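Local coordinates for uncharacterized protein (Agrobacterium tumefaciens, PDB 3D01), which is of unknown function but belongs to the trimeric YjgF-like family, which includes putative endoribonucleases and shares a chorismate mutase-like fold, at residues I[62-66]-I[109-115]; I[73-78]-I[120-125]. All coordinates share one frame; numbering follows the deposited sequence.

Contact 1 of 2, residues I[62-66]-I[109-115]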
ATOM      1  N   GLY I  62     -11.014  17.123   8.306  1.00 15.77           N
ATOM      2  CA  GLY I  62     -12.145  16.438   8.928  1.00 15.56           C
ATOM      3  C   GLY I  62     -12.592  15.190   8.176  1.00 14.63           C
ATOM      4  O   GLY I  62     -11.977  14.753   7.172  1.00 14.08           O
ATOM      5  N   LEU I  63     -13.643  14.587   8.718  1.00 14.26           N
ATOM      6  CA  LEU I  63     -14.119  13.293   8.279  1.00 12.73           C
ATOM      7  C   LEU I  63     -15.168  13.447   7.244  1.00 13.03           C
ATOM      8  O   LEU I  63     -16.154  14.183   7.403  1.00 13.27           O
ATOM      9  CB  LEU I  63     -14.717  12.475   9.421  1.00 12.61           C
ATOM     10  CG  LEU I  63     -13.852  12.256  10.643  1.00 13.98           C
ATOM     11  CD1 LEU I  63     -14.609  11.474  11.783  1.00 14.97           C
ATOM     12  CD2 LEU I  63     -12.596  11.540  10.229  1.00 14.18           C
ATOM     13  N   VAL I  64     -14.973  12.716   6.180  1.00 13.84           N
ATOM     14  CA  VAL I  64     -15.984  12.619   5.160  1.00 14.40           C
ATOM     15  C   VAL I  64     -17.228  11.872   5.737  1.00 14.82           C
ATOM     16  O   VAL I  64     -17.127  10.770   6.341  1.00 14.89           O
ATOM     17  CB  VAL I  64     -15.414  11.935   3.914  1.00 15.05           C
ATOM     18  CG1 VAL I  64     -16.406  12.032   2.812  1.00 13.97           C
ATOM     19  CG2 VAL I  64     -13.994  12.544   3.515  1.00 13.60           C
ATOM     20  N   GLY I  65     -18.384  12.495   5.559  1.00 14.80           N
ATOM     21  CA  GLY I  65     -19.640  12.029   6.144  1.00 15.20           C
ATOM     22  C   GLY I  65     -19.980  12.721   7.453  1.00 15.64           C
ATOM     23  O   GLY I  65     -21.080  12.531   7.997  1.00 16.19           O
ATOM     24  N   ARG I  66     -19.048  13.531   7.960  1.00 15.65           N
ATOM     25  CA  ARG I  66     -19.303  14.325   9.163  1.00 15.91           C
ATOM     26  C   ARG I  66     -18.955  15.782   8.958  1.00 15.66           C
ATOM     27  O   ARG I  66     -19.800  16.615   9.151  1.00 15.73           O
ATOM     28  CB  ARG I  66     -18.574  13.759  10.369  1.00 15.66           C
ATOM     29  CG  ARG I  66     -18.718  14.582  11.625  1.00 16.27           C
ATOM     30  CD  ARG I  66     -18.004  14.007  12.841  1.00 15.28           C
ATOM     31  NE  ARG I  66     -18.257  14.893  13.958  1.00 15.34           N
ATOM     32  CZ  ARG I  66     -19.377  14.923  14.672  1.00 14.77           C
ATOM     33  NH1 ARG I  66     -20.305  14.000  14.526  1.00 12.28           N
ATOM     34  NH2 ARG I  66     -19.532  15.872  15.588  1.00 15.67           N
ATOM     35  N   VAL I 109      -9.143   7.858   2.613  1.00 14.63           N
ATOM     36  CA  VAL I 109     -10.180   8.863   2.871  1.00 14.34           C
ATOM     37  C   VAL I 109     -10.624   8.807   4.356  1.00 14.27           C
ATOM     38  O   VAL I 109     -11.133   7.778   4.805  1.00 13.48           O
ATOM     39  CB  VAL I 109     -11.409   8.618   1.974  1.00 14.50           C
ATOM     40  CG1 VAL I 109     -12.481   9.692   2.218  1.00 14.23           C
ATOM     41  CG2 VAL I 109     -10.980   8.505   0.494  1.00 14.99           C
ATOM     42  N   ALA I 110     -10.428   9.901   5.081  1.00 13.57           N
ATOM     43  CA  ALA I 110     -10.790   9.957   6.515  1.00 12.77           C
ATOM     44  C   ALA I 110     -12.323   9.927   6.534  1.00 12.84           C
ATOM     45  O   ALA I 110     -12.992  10.763   5.881  1.00 13.15           O
ATOM     46  CB  ALA I 110     -10.190  11.225   7.203  1.00 12.29           C
ATOM     47  N   SER I 111     -12.886   8.893   7.177  1.00 12.36           N
ATOM     48  CA  SER I 111     -14.310   8.576   7.009  1.00 12.55           C
ATOM     49  C   SER I 111     -14.981   8.244   8.325  1.00 13.05           C
ATOM     50  O   SER I 111     -14.395   7.542   9.154  1.00 13.29           O
ATOM     51  CB  SER I 111     -14.514   7.344   6.097  1.00 12.46           C
ATOM     52  OG  SER I 111     -13.906   7.478   4.832  1.00 13.46           O
ATOM     53  N   VAL I 112     -16.232   8.665   8.475  1.00 13.03           N
ATOM     54  CA  VAL I 112     -17.073   8.050   9.514  1.00 14.13           C
ATOM     55  C   VAL I 112     -17.491   6.671   8.968  1.00 14.69           C
ATOM     56  O   VAL I 112     -17.495   6.438   7.767  1.00 14.21           O
ATOM     57  CB  VAL I 112     -18.320   8.887   9.934  1.00 13.82           C
ATOM     58  CG1 VAL I 112     -17.949  10.232  10.614  1.00 16.90           C
ATOM     59  CG2 VAL I 112     -19.296   9.144   8.737  1.00 12.87           C
ATOM     60  N   PRO I 113     -17.827   5.740   9.864  1.00 15.04           N
ATOM     61  CA  PRO I 113     -18.100   4.365   9.457  1.00 15.26           C
ATOM     62  C   PRO I 113     -19.340   4.168   8.588  1.00 14.90           C
ATOM     63  O   PRO I 113     -19.465   3.130   7.950  1.00 16.19           O
ATOM     64  CB  PRO I 113     -18.222   3.629  10.787  1.00 15.15           C
ATOM     65  CG  PRO I 113     -17.457   4.502  11.767  1.00 17.46           C
ATOM     66  CD  PRO I 113     -17.855   5.875  11.333  1.00 16.10           C
ATOM     67  N   GLU I 114     -20.251   5.133   8.588  1.00 14.43           N
ATOM     68  CA  GLU I 114     -21.419   5.125   7.690  1.00 15.31           C
ATOM     69  C   GLU I 114     -21.087   5.659   6.297  1.00 15.20           C
ATOM     70  O   GLU I 114     -21.892   5.513   5.375  1.00 15.19           O
ATOM     71  CB  GLU I 114     -22.583   5.915   8.290  1.00 15.18           C
ATOM     72  CG  GLU I 114     -23.115   5.334   9.583  1.00 16.47           C
ATOM     73  CD  GLU I 114     -22.130   5.440  10.746  1.00 16.44           C
ATOM     74  OE1 GLU I 114     -21.524   6.530  10.923  1.00 18.09           O
ATOM     75  OE2 GLU I 114     -21.999   4.433  11.513  1.00 18.42           O
ATOM     76  N   PHE I 115     -19.915   6.276   6.152  1.00 15.59           N
ATOM     77  CA  PHE I 115     -19.519   6.823   4.855  1.00 15.29           C
ATOM     78  C   PHE I 115     -18.903   5.713   4.007  1.00 15.64           C
ATOM     79  O   PHE I 115     -17.927   5.084   4.437  1.00 15.07           O
ATOM     80  CB  PHE I 115     -18.593   8.006   4.965  1.00 15.27           C
ATOM     81  CG  PHE I 115     -18.205   8.520   3.634  1.00 14.82           C
ATOM     82  CD1 PHE I 115     -19.177   9.129   2.831  1.00 13.37           C
ATOM     83  CD2 PHE I 115     -16.927   8.301   3.123  1.00 13.65           C
ATOM     84  CE1 PHE I 115     -18.861   9.588   1.573  1.00 14.15           C
ATOM     85  CE2 PHE I 115     -16.615   8.743   1.847  1.00 15.01           C
ATOM     86  CZ  PHE I 115     -17.561   9.383   1.086  1.00 14.22           C
TER

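Contact 2 of 2, residues I[73-78]-I[120-125]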
ATOM      1  N   ALA I  73     -14.616  16.561  -0.517  1.00 17.33           N
ATOM      2  CA  ALA I  73     -13.635  15.497  -0.440  1.00 16.32           C
ATOM      3  C   ALA I  73     -13.012  15.233  -1.816  1.00 15.91           C
ATOM      4  O   ALA I  73     -11.808  14.975  -1.918  1.00 15.01           O
ATOM      5  CB  ALA I  73     -14.277  14.203   0.116  1.00 15.48           C
ATOM      6  N   GLN I  74     -13.818  15.299  -2.873  1.00 16.53           N
ATOM      7  CA  GLN I  74     -13.283  15.197  -4.228  1.00 17.37           C
ATOM      8  C   GLN I  74     -12.257  16.305  -4.527  1.00 17.49           C
ATOM      9  O   GLN I  74     -11.233  16.044  -5.133  1.00 17.51           O
ATOM     10  CB  GLN I  74     -14.406  15.225  -5.259  1.00 17.58           C
ATOM     11  CG  GLN I  74     -15.152  13.906  -5.313  1.00 18.85           C
ATOM     12  CD  GLN I  74     -16.438  13.959  -6.106  1.00 19.52           C
ATOM     13  OE1 GLN I  74     -17.064  15.021  -6.251  1.00 22.87           O
ATOM     14  NE2 GLN I  74     -16.850  12.798  -6.643  1.00 20.51           N
ATOM     15  N   ARG I  75     -12.535  17.534  -4.133  1.00 18.18           N
ATOM     16  CA  ARG I  75     -11.537  18.597  -4.233  1.00 18.77           C
ATOM     17  C   ARG I  75     -10.282  18.282  -3.458  1.00 17.94           C
ATOM     18  O   ARG I  75      -9.192  18.519  -3.916  1.00 18.27           O
ATOM     19  CB  ARG I  75     -12.076  19.896  -3.676  1.00 20.47           C
ATOM     20  CG  ARG I  75     -11.155  21.115  -3.904  1.00 24.26           C
ATOM     21  CD  ARG I  75     -10.903  21.403  -5.382  1.00 35.14           C
ATOM     22  NE  ARG I  75     -12.155  21.314  -6.141  1.00 41.30           N
ATOM     23  CZ  ARG I  75     -12.314  21.638  -7.420  1.00 44.80           C
ATOM     24  NH1 ARG I  75     -11.307  22.124  -8.135  1.00 49.26           N
ATOM     25  NH2 ARG I  75     -13.508  21.477  -7.989  1.00 45.77           N
ATOM     26  N   ALA I  76     -10.434  17.781  -2.239  1.00 17.39           N
ATOM     27  CA  ALA I  76      -9.277  17.274  -1.501  1.00 16.37           C
ATOM     28  C   ALA I  76      -8.451  16.254  -2.305  1.00 16.39           C
ATOM     29  O   ALA I  76      -7.228  16.364  -2.371  1.00 15.66           O
ATOM     30  CB  ALA I  76      -9.700  16.663  -0.133  1.00 16.69           C
ATOM     31  N   ALA I  77      -9.127  15.282  -2.927  1.00 15.47           N
ATOM     32  CA  ALA I  77      -8.449  14.233  -3.691  1.00 15.82           C
ATOM     33  C   ALA I  77      -7.659  14.865  -4.888  1.00 16.22           C
ATOM     34  O   ALA I  77      -6.500  14.526  -5.164  1.00 14.62           O
ATOM     35  CB  ALA I  77      -9.468  13.213  -4.181  1.00 15.44           C
ATOM     36  N   GLU I  78      -8.301  15.816  -5.540  1.00 17.02           N
ATOM     37  CA  GLU I  78      -7.693  16.595  -6.656  1.00 18.04           C
ATOM     38  C   GLU I  78      -6.416  17.269  -6.191  1.00 18.11           C
ATOM     39  O   GLU I  78      -5.385  17.164  -6.856  1.00 19.03           O
ATOM     40  CB  GLU I  78      -8.665  17.643  -7.169  1.00 18.27           C
ATOM     41  CG  GLU I  78      -9.824  17.106  -8.032  1.00 20.45           C
ATOM     42  CD  GLU I  78     -10.902  18.147  -8.370  1.00 21.33           C
ATOM     43  OE1 GLU I  78     -11.096  19.154  -7.644  1.00 25.73           O
ATOM     44  OE2 GLU I  78     -11.583  17.953  -9.408  1.00 26.67           O
ATOM     45  N   LEU I 120     -15.889   7.346  -4.901  1.00 16.12           N
ATOM     46  CA  LEU I 120     -16.294   8.616  -5.496  1.00 16.00           C
ATOM     47  C   LEU I 120     -15.330   9.731  -5.116  1.00 16.28           C
ATOM     48  O   LEU I 120     -15.048  10.651  -5.925  1.00 15.98           O
ATOM     49  CB  LEU I 120     -17.696   8.962  -5.042  1.00 16.11           C
ATOM     50  CG  LEU I 120     -18.749   7.938  -5.454  1.00 17.77           C
ATOM     51  CD1 LEU I 120     -20.138   8.540  -5.164  1.00 18.47           C
ATOM     52  CD2 LEU I 120     -18.575   7.523  -6.891  1.00 18.98           C
ATOM     53  N   VAL I 121     -14.826   9.667  -3.885  1.00 15.85           N
ATOM     54  CA  VAL I 121     -13.870  10.669  -3.415  1.00 15.62           C
ATOM     55  C   VAL I 121     -12.579  10.592  -4.202  1.00 15.61           C
ATOM     56  O   VAL I 121     -12.084  11.592  -4.702  1.00 16.37           O
ATOM     57  CB  VAL I 121     -13.602  10.524  -1.900  1.00 15.39           C
ATOM     58  CG1 VAL I 121     -12.401  11.417  -1.465  1.00 15.13           C
ATOM     59  CG2 VAL I 121     -14.917  10.816  -1.125  1.00 16.09           C
ATOM     60  N   ILE I 122     -12.049   9.389  -4.337  1.00 15.43           N
ATOM     61  CA  ILE I 122     -10.775   9.194  -5.009  1.00 15.65           C
ATOM     62  C   ILE I 122     -10.930   9.420  -6.516  1.00 15.43           C
ATOM     63  O   ILE I 122      -9.965   9.789  -7.184  1.00 15.41           O
ATOM     64  CB  ILE I 122     -10.150   7.823  -4.669  1.00 16.61           C
ATOM     65  CG1 ILE I 122      -9.902   7.707  -3.157  1.00 16.60           C
ATOM     66  CG2 ILE I 122      -8.856   7.618  -5.445  1.00 15.64           C
ATOM     67  CD1 ILE I 122      -9.049   8.853  -2.493  1.00 15.60           C
ATOM     68  N   ASN I 123     -12.145   9.272  -7.035  1.00 16.40           N
ATOM     69  CA  ASN I 123     -12.413   9.666  -8.433  1.00 17.34           C
ATOM     70  C   ASN I 123     -11.979  11.103  -8.724  1.00 17.94           C
ATOM     71  O   ASN I 123     -11.587  11.385  -9.860  1.00 19.61           O
ATOM     72  CB  ASN I 123     -13.870   9.478  -8.828  1.00 17.59           C
ATOM     73  CG  ASN I 123     -14.244   8.005  -9.036  1.00 17.58           C
ATOM     74  OD1 ASN I 123     -13.380   7.123  -9.111  1.00 20.96           O
ATOM     75  ND2 ASN I 123     -15.543   7.737  -9.122  1.00 18.62           N
ATOM     76  N   GLY I 124     -12.035  11.995  -7.725  1.00 17.96           N
ATOM     77  CA  GLY I 124     -11.427  13.355  -7.829  1.00 18.04           C
ATOM     78  C   GLY I 124      -9.986  13.305  -8.354  1.00 18.03           C
ATOM     79  O   GLY I 124      -9.622  13.993  -9.323  1.00 18.97           O
ATOM     80  N   ALA I 125      -9.161  12.452  -7.750  1.00 17.42           N
ATOM     81  CA  ALA I 125      -7.745  12.325  -8.122  1.00 17.23           C
ATOM     82  C   ALA I 125      -7.686  11.588  -9.463  1.00 16.97           C
ATOM     83  O   ALA I 125      -7.046  12.040 -10.413  1.00 18.22           O
ATOM     84  CB  ALA I 125      -6.945  11.566  -7.018  1.00 16.23           C
TER
HETATM   85  O   HOH W   1     -11.263  15.629 -10.840  1.00 23.67           O

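Contact 1 of 2, residues I[62-66]-I[109-115]
Val64 meets Phe115 and Val109 with its two methyls, one to each. CG1 lies over one face of the Phe115 ring, 3.5 Å from the ring centroid and 16° off the ring normal, offset toward the rim. This is a CH-pi contact. CG1 stands anti to the backbone N of Val64 (chi1 -171°). That turns CG2 to the N side, where it packs against Val109 CG1 at 3.5 Å, tighter than usual for two carbons.

The backbone of Val64 is held at both ends. Its N donates to Ala110 O at 2.8 Å, with the donor tilted out of the carbonyl plane. Its O accepts from Val112 N at 3.1 Å in a nearly straight bond (N-H...O 169°). Together they form a single beta bridge between Val64 and Ser111. Ser111 points its side chain away from 62-66, and its OG bonds Val109 O and Gln118.

A second apolar patch lies around Leu63. Its two methyls part: CD2 rests on Ala110 CB at 3.9 Å, and CD1 on Val112 CG1 at 3.8 Å. Val112 CG1 also receives Arg66 CB at 3.6 Å, while the rest of the extended arginine leads away. Gly65, with no side chain, passes close to Val112 CG2 and Phe115 CB.

A type I turn from Val112 to Phe115 brings the ring back against Val64. The O atoms of Val112 and Phe115 both bond Ser148 OG of the second subunit. Leu63 packs on Pro113 of the third subunit. The contact therefore joins directional backbone bonds to close apolar packing. This chemistry implies a well-fixed loop, pinned to the end of strand 99-110 at a subunit interface.

Contact 2 of 2, residues I[73-78]-I[120-125]
Ala77 is the bump that fills the main hollow between the two helices. Its methyl enters as a knob among Val121, Ile122, Gly124 and Ala125. CB comes to 3.1 Å from Val121 O at the floor of this hole and to 4.1 Å from Ala125 CB at its wall.

Gly124 has no side chain, which leaves the hollow open to Ala77 and lets the backbones come close. Its CA lies 3.8 Å from Gln74 O. The axes of the short segments come within 6.7 Å and cross at -36°. In return, Ala125 CB presses on Ala77 O. Val121 straddles the methyl of Ala73, with both CG1 and CG2 at 3.7 Å from Ala73 CB.

Polar groups close one flank. Gln74 extends beyond CG and reaches across to the other helix, where its NE2 donates to Leu120 O at 2.9 Å. The oxygen lies in the amide plane of Gln74, but the donor sits above the carbonyl plane of Leu120. Further along, Glu78 lays CG against Gly124 O. A water donates to both Glu78 OE2 and Gly124 O.

Val121 and Ile122 also pack on Val155 and Val109 of the sheet. Two helices packed side by side on one face of a beta-sheet are consistent with the alpha/beta YjgF-like, chorismate mutase-like fold.

In the fold
Contact 1 and contact 2 have centres 13 Å apart and form one continuous apolar patch. Val64 CG2 lies 3.8 Å from Ala73 CB. Phe115 CZ lies 3.7 Å from Val121 CG2, and Val109 CG2 is 3.6 Å from Ile122 CD1. Their segments alternate along the chain: 62-66 precedes helix 70-91, while the segment 109-115 precedes helix 118-133. Contact 2 lies nearer the centre of the chain, and contact 1 lies at the subunit interface. Gly62 is about 4 Å from a bound PG5, probably from the crystallisation liquor. Thr61, Asp67 and Asn152 line that pocket. Asp67 bonds Leu63 N, and Asn152 bonds the backbone of Gly62, which ties contact 1 to the pocket.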